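Local coordinates for protein putative phosphatase (Bacteroides thetaiotaomicron, PDB 3KYA) that is a putative phosphatase of unestablished activity that binds zinc and joins an IPT/TIG immunoglobulin-like domain to a larger all-beta region, at residues K16-A30 against V91-K104. Residues are numbered along the deposited sequence; the frame is centred on the assembly and turned at random. Where two conformers were deposited one is given.
Sequences KPVAISDFTPKEGGA and VTTTASTTFSYEKK. With ZN (zinc ion), chain B; EDO (1,2-ethanediol), chain I.
In the immunoglobulin-like IPT/TIG domain the first strand, 19-28, meets the closing segment 91-104, pairing directly with strand 100-101 at one end and meeting 91-96 through waters and side chains at the other. Parallel pairing joins Glu27 and Gly28 to Ser100 and Tyr101: Ser100 N donates to Lys26 O (2.9 Å), Gly28 N to Ser100 O, and Glu102 N reaches Gly28 O (2.8 Å) from above the carbonyl plane. Phe99 precedes this pairing. With CG swung away from its own backbone N (chi1 177°), its ring lies alongside the 25-28 backbone, Phe99 CZ 3.2 Å from Gly28 N, while Pro25 O, buried without a polar partner, meets the ring edge in plane. Phe23 brings CE1 to 4.1 Å from Phe99 CD1 at that ring's edge, and Leu34 of strand 33-39 also packs on Phe99. A serine here would probably open a gap beside Pro25 and Gly28 and leave the Phe23 ring freer to turn. Toward the start of both segments the backbones separate; Ile20 CG2 still touches Ala95 CB (3.8 Å) and Val18 CG2 touches Val91 CG1, but single waters join the backbones, one accepting from Ser96 N and donating to Ile20 O. Beyond the paired strands, the extended Lys104 side chain reaches back across Gly29, and its NZ meets a lone pair of Ala30 O in the carbonyl plane at 2.8 Å.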
loop_
_atom_site.group_PDB
_atom_site.type_symbol
_atom_site.label_atom_id
_atom_site.label_comp_id
_atom_site.label_asym_id
_atom_site.label_seq_id
_atom_site.Cartn_x
_atom_site.Cartn_y
_atom_site.Cartn_z
ATOM N N LYS A 16 -39.237 7.896 -27.867
ATOM C CA LYS A 16 -37.922 7.896 -28.497
ATOM C C LYS A 16 -37.043 6.794 -27.931
ATOM O O LYS A 16 -37.172 6.430 -26.758
ATOM C CB LYS A 16 -37.224 9.239 -28.271
ATOM C CG LYS A 16 -37.896 10.449 -28.922
ATOM C CD LYS A 16 -37.896 10.329 -30.448
ATOM C CE LYS A 16 -38.218 11.649 -31.135
ATOM N NZ LYS A 16 -39.584 12.148 -30.839
ATOM N N PRO A 17 -36.116 6.271 -28.754
ATOM C CA PRO A 17 -35.237 5.230 -28.245
ATOM C C PRO A 17 -34.315 5.735 -27.141
ATOM O O PRO A 17 -34.155 6.945 -26.961
ATOM C CB PRO A 17 -34.409 4.828 -29.476
ATOM C CG PRO A 17 -34.519 5.969 -30.423
ATOM C CD PRO A 17 -35.860 6.575 -30.177
ATOM N N VAL A 18 -33.766 4.798 -26.383
ATOM C CA VAL A 18 -32.749 5.087 -25.394
ATOM C C VAL A 18 -31.478 4.608 -26.075
ATOM O O VAL A 18 -31.481 3.560 -26.738
ATOM C CB VAL A 18 -32.973 4.344 -24.072
ATOM C CG1 VAL A 18 -31.759 4.498 -23.159
ATOM C CG2 VAL A 18 -34.224 4.852 -23.388
ATOM N N ALA A 19 -30.400 5.371 -25.945
ATOM C CA ALA A 19 -29.140 5.006 -26.572
ATOM C C ALA A 19 -27.984 5.085 -25.594
ATOM O O ALA A 19 -27.995 5.916 -24.699
ATOM C CB ALA A 19 -28.868 5.926 -27.780
ATOM N N ILE A 20 -27.015 4.181 -25.758
ATOM C CA ILE A 20 -25.750 4.211 -25.040
ATOM C C ILE A 20 -24.674 4.434 -26.103
ATOM O O ILE A 20 -24.542 3.618 -27.017
ATOM C CB ILE A 20 -25.469 2.908 -24.290
ATOM C CG1 ILE A 20 -26.482 2.749 -23.148
ATOM C CG2 ILE A 20 -24.025 2.898 -23.783
ATOM C CD1 ILE A 20 -26.371 1.417 -22.409
ATOM N N SER A 21 -23.910 5.518 -25.977
ATOM C CA SER A 21 -22.880 5.859 -26.967
ATOM C C SER A 21 -21.456 5.532 -26.535
ATOM O O SER A 21 -20.584 5.348 -27.383
ATOM C CB SER A 21 -22.950 7.355 -27.276
ATOM O OG SER A 21 -22.751 8.099 -26.087
ATOM N N ASP A 22 -21.214 5.448 -25.227
ATOM C CA ASP A 22 -19.868 5.277 -24.724
ATOM C C ASP A 22 -19.939 5.017 -23.225
ATOM O O ASP A 22 -20.972 5.220 -22.603
ATOM C CB ASP A 22 -19.084 6.580 -24.976
ATOM C CG ASP A 22 -17.575 6.404 -24.950
ATOM O OD1 ASP A 22 -17.063 5.285 -24.741
ATOM O OD2 ASP A 22 -16.880 7.421 -25.195
ATOM N N PHE A 23 -18.840 4.546 -22.664
ATOM C CA PHE A 23 -18.730 4.369 -21.224
ATOM C C PHE A 23 -17.269 4.420 -20.834
ATOM O O PHE A 23 -16.383 4.177 -21.668
ATOM C CB PHE A 23 -19.414 3.075 -20.722
ATOM C CG PHE A 23 -18.983 1.824 -21.441
ATOM C CD1 PHE A 23 -17.876 1.111 -21.025
ATOM C CD2 PHE A 23 -19.705 1.354 -22.525
ATOM C CE1 PHE A 23 -17.464 -0.038 -21.706
ATOM C CE2 PHE A 23 -19.311 0.206 -23.211
ATOM C CZ PHE A 23 -18.189 -0.500 -22.791
ATOM N N THR A 24 -17.023 4.760 -19.571
ATOM C CA THR A 24 -15.677 4.846 -19.046
ATOM C C THR A 24 -15.658 4.538 -17.539
ATOM O O THR A 24 -16.541 4.993 -16.805
ATOM C CB THR A 24 -15.062 6.228 -19.335
ATOM O OG1 THR A 24 -13.684 6.213 -18.969
ATOM C CG2 THR A 24 -15.780 7.338 -18.582
ATOM N N PRO A 25 -14.673 3.743 -17.081
ATOM C CA PRO A 25 -13.597 3.108 -17.868
ATOM C C PRO A 25 -14.096 1.955 -18.745
ATOM O O PRO A 25 -15.227 1.502 -18.589
ATOM C CB PRO A 25 -12.640 2.592 -16.793
ATOM C CG PRO A 25 -13.525 2.288 -15.622
ATOM C CD PRO A 25 -14.601 3.368 -15.656
ATOM N N LYS A 26 -13.253 1.493 -19.667
ATOM C CA LYS A 26 -13.604 0.401 -20.578
ATOM C C LYS A 26 -13.409 -0.967 -19.927
ATOM O O LYS A 26 -13.944 -1.975 -20.395
ATOM C CB LYS A 26 -12.757 0.486 -21.860
ATOM C CG LYS A 26 -12.955 1.780 -22.674
ATOM C CD LYS A 26 -14.398 1.936 -23.158
ATOM C CE LYS A 26 -14.573 3.115 -24.129
ATOM N NZ LYS A 26 -14.470 4.468 -23.478
ATOM N N GLU A 27 -12.622 -0.990 -18.862
ATOM C CA GLU A 27 -12.321 -2.200 -18.122
ATOM C C GLU A 27 -12.303 -1.876 -16.634
ATOM O O GLU A 27 -12.057 -0.736 -16.236
ATOM C CB GLU A 27 -10.959 -2.779 -18.541
ATOM C CG GLU A 27 -9.776 -1.824 -18.343
ATOM C CD GLU A 27 -9.704 -0.698 -19.385
ATOM O OE1 GLU A 27 -9.561 -0.998 -20.598
ATOM O OE2 GLU A 27 -9.742 0.497 -18.995
ATOM N N GLY A 28 -12.534 -2.887 -15.814
ATOM C CA GLY A 28 -12.536 -2.716 -14.367
ATOM C C GLY A 28 -13.153 -3.913 -13.669
ATOM O O GLY A 28 -13.654 -4.828 -14.327
ATOM N N GLY A 29 -13.100 -3.891 -12.337
ATOM C CA GLY A 29 -13.614 -4.976 -11.493
ATOM C C GLY A 29 -14.853 -4.577 -10.707
ATOM O O GLY A 29 -15.331 -3.449 -10.811
ATOM N N ALA A 30 -15.384 -5.519 -9.937
ATOM C CA ALA A 30 -16.548 -5.262 -9.093
ATOM C C ALA A 30 -16.299 -4.056 -8.198
ATOM O O ALA A 30 -15.188 -3.843 -7.747
ATOM C CB ALA A 30 -16.862 -6.488 -8.249
ATOM N N VAL A 91 -38.509 1.578 -21.897
ATOM C CA VAL A 91 -37.696 1.483 -23.110
ATOM C C VAL A 91 -36.337 0.916 -22.705
ATOM O O VAL A 91 -35.738 1.379 -21.730
ATOM C CB VAL A 91 -37.559 2.857 -23.831
ATOM C CG1 VAL A 91 -36.721 2.737 -25.111
ATOM C CG2 VAL A 91 -38.933 3.414 -24.169
ATOM N N THR A 92 -35.878 -0.106 -23.430
ATOM C CA THR A 92 -34.617 -0.790 -23.129
ATOM C C THR A 92 -33.638 -0.758 -24.293
ATOM O O THR A 92 -34.041 -0.810 -25.444
ATOM C CB THR A 92 -34.862 -2.276 -22.776
ATOM O OG1 THR A 92 -35.726 -2.366 -21.640
ATOM C CG2 THR A 92 -33.561 -2.994 -22.454
ATOM N N THR A 93 -32.350 -0.642 -23.980
ATOM C CA THR A 93 -31.306 -0.714 -24.988
ATOM C C THR A 93 -30.129 -1.463 -24.399
ATOM O O THR A 93 -30.006 -1.574 -23.179
ATOM C CB THR A 93 -30.838 0.673 -25.480
ATOM O OG1 THR A 93 -30.046 0.519 -26.673
ATOM C CG2 THR A 93 -30.025 1.397 -24.415
ATOM N N THR A 94 -29.276 -1.989 -25.270
ATOM C CA THR A 94 -28.077 -2.702 -24.844
ATOM C C THR A 94 -26.901 -2.074 -25.568
ATOM O O THR A 94 -26.980 -1.840 -26.780
ATOM C CB THR A 94 -28.158 -4.202 -25.171
ATOM O OG1 THR A 94 -29.265 -4.777 -24.471
ATOM C CG2 THR A 94 -26.882 -4.938 -24.753
ATOM N N ALA A 95 -25.826 -1.786 -24.835
ATOM C CA ALA A 95 -24.651 -1.165 -25.433
ATOM C C ALA A 95 -24.076 -2.118 -26.486
ATOM O O ALA A 95 -24.095 -3.341 -26.304
ATOM C CB ALA A 95 -23.622 -0.828 -24.393
ATOM N N SER A 96 -23.575 -1.555 -27.580
ATOM C CA SER A 96 -23.054 -2.375 -28.678
ATOM C C SER A 96 -21.725 -3.053 -28.321
ATOM O O SER A 96 -21.443 -4.139 -28.841
ATOM C CB SER A 96 -22.952 -1.557 -29.986
ATOM O OG SER A 96 -21.978 -0.535 -29.900
ATOM N N THR A 97 -20.933 -2.425 -27.442
ATOM C CA THR A 97 -19.666 -2.991 -26.987
ATOM C C THR A 97 -19.803 -3.436 -25.531
ATOM O O THR A 97 -20.624 -2.916 -24.787
ATOM C CB THR A 97 -18.505 -1.991 -27.100
ATOM O OG1 THR A 97 -18.786 -0.829 -26.310
ATOM C CG2 THR A 97 -18.293 -1.581 -28.551
ATOM N N THR A 98 -19.008 -4.419 -25.141
ATOM C CA THR A 98 -19.057 -4.944 -23.778
ATOM C C THR A 98 -17.986 -4.334 -22.887
ATOM O O THR A 98 -16.904 -3.988 -23.345
ATOM C CB THR A 98 -18.900 -6.480 -23.762
ATOM O OG1 THR A 98 -17.687 -6.852 -24.427
ATOM C CG2 THR A 98 -20.068 -7.143 -24.458
ATOM N N PHE A 99 -18.324 -4.172 -21.606
ATOM C CA PHE A 99 -17.377 -3.735 -20.589
ATOM C C PHE A 99 -16.423 -4.896 -20.341
ATOM O O PHE A 99 -16.850 -6.040 -20.348
ATOM C CB PHE A 99 -18.137 -3.381 -19.305
ATOM C CG PHE A 99 -17.262 -2.992 -18.145
ATOM C CD1 PHE A 99 -16.714 -1.720 -18.059
ATOM C CD2 PHE A 99 -17.053 -3.871 -17.102
ATOM C CE1 PHE A 99 -15.933 -1.352 -16.976
ATOM C CE2 PHE A 99 -16.279 -3.514 -16.019
ATOM C CZ PHE A 99 -15.711 -2.248 -15.957
ATOM N N SER A 100 -15.140 -4.622 -20.137
ATOM C CA SER A 100 -14.182 -5.694 -19.898
ATOM C C SER A 100 -14.051 -5.922 -18.388
ATOM O O SER A 100 -13.352 -5.179 -17.687
ATOM C CB SER A 100 -12.838 -5.384 -20.545
ATOM O OG SER A 100 -11.968 -6.473 -20.346
ATOM N N TYR A 101 -14.762 -6.942 -17.905
ATOM C CA TYR A 101 -14.806 -7.287 -16.484
ATOM C C TYR A 101 -13.525 -7.971 -16.027
ATOM O O TYR A 101 -13.139 -9.010 -16.577
ATOM C CB TYR A 101 -16.025 -8.178 -16.206
ATOM C CG TYR A 101 -16.170 -8.588 -14.755
ATOM C CD1 TYR A 101 -16.735 -7.712 -13.820
ATOM C CD2 TYR A 101 -15.740 -9.838 -14.311
ATOM C CE1 TYR A 101 -16.854 -8.061 -12.480
ATOM C CE2 TYR A 101 -15.867 -10.200 -12.956
ATOM C CZ TYR A 101 -16.421 -9.305 -12.053
ATOM O OH TYR A 101 -16.561 -9.656 -10.714
ATOM N N GLU A 102 -12.872 -7.388 -15.024
ATOM C CA GLU A 102 -11.636 -7.926 -14.477
ATOM C C GLU A 102 -11.981 -8.794 -13.257
ATOM O O GLU A 102 -12.480 -8.293 -12.236
ATOM C CB GLU A 102 -10.684 -6.805 -14.072
ATOM C CG GLU A 102 -10.217 -5.931 -15.240
ATOM C CD GLU A 102 -9.415 -4.711 -14.790
ATOM O OE1 GLU A 102 -9.515 -4.312 -13.601
ATOM O OE2 GLU A 102 -8.703 -4.141 -15.640
ATOM N N LYS A 103 -11.693 -10.084 -13.369
ATOM C CA LYS A 103 -12.037 -11.036 -12.318
ATOM C C LYS A 103 -11.185 -10.840 -11.074
ATOM O O LYS A 103 -10.016 -10.458 -11.166
ATOM C CB LYS A 103 -11.901 -12.472 -12.828
ATOM C CG LYS A 103 -12.861 -12.796 -13.966
ATOM C CD LYS A 103 -12.871 -14.281 -14.310
ATOM C CE LYS A 103 -11.599 -14.729 -14.986
ATOM N NZ LYS A 103 -11.441 -14.094 -16.328
ATOM N N LYS A 104 -11.778 -11.130 -9.918
ATOM C CA LYS A 104 -11.086 -11.033 -8.636
ATOM C C LYS A 104 -11.086 -12.347 -7.860
ATOM O O LYS A 104 -11.907 -13.233 -8.094
ATOM C CB LYS A 104 -11.746 -9.953 -7.761
ATOM C CG LYS A 104 -11.483 -8.530 -8.220
ATOM C CD LYS A 104 -12.251 -7.510 -7.372
ATOM C CE LYS A 104 -11.901 -6.087 -7.779
ATOM N NZ LYS A 104 -12.768 -5.090 -7.070
HETATM ZN ZN ZN B . -17.781 9.262 -26.005
HETATM C C1 EDO I . -15.749 6.498 -13.595
HETATM O O1 EDO I . -15.601 7.216 -14.821
HETATM C C2 EDO I . -15.444 7.418 -12.429
HETATM O O2 EDO I . -16.213 8.620 -12.511
HETATM O O HOH W 1 -31.201 2.418 -29.176
HETATM O O HOH W 2 -34.124 1.810 -27.182
HETATM O O HOH W 3 -23.481 1.376 -27.884
HETATM O O HOH W 4 -27.627 1.836 -27.395
HETATM O O HOH W 5 -14.699 -2.466 -23.068
HETATM O O HOH W 6 -14.153 -8.150 -10.114
#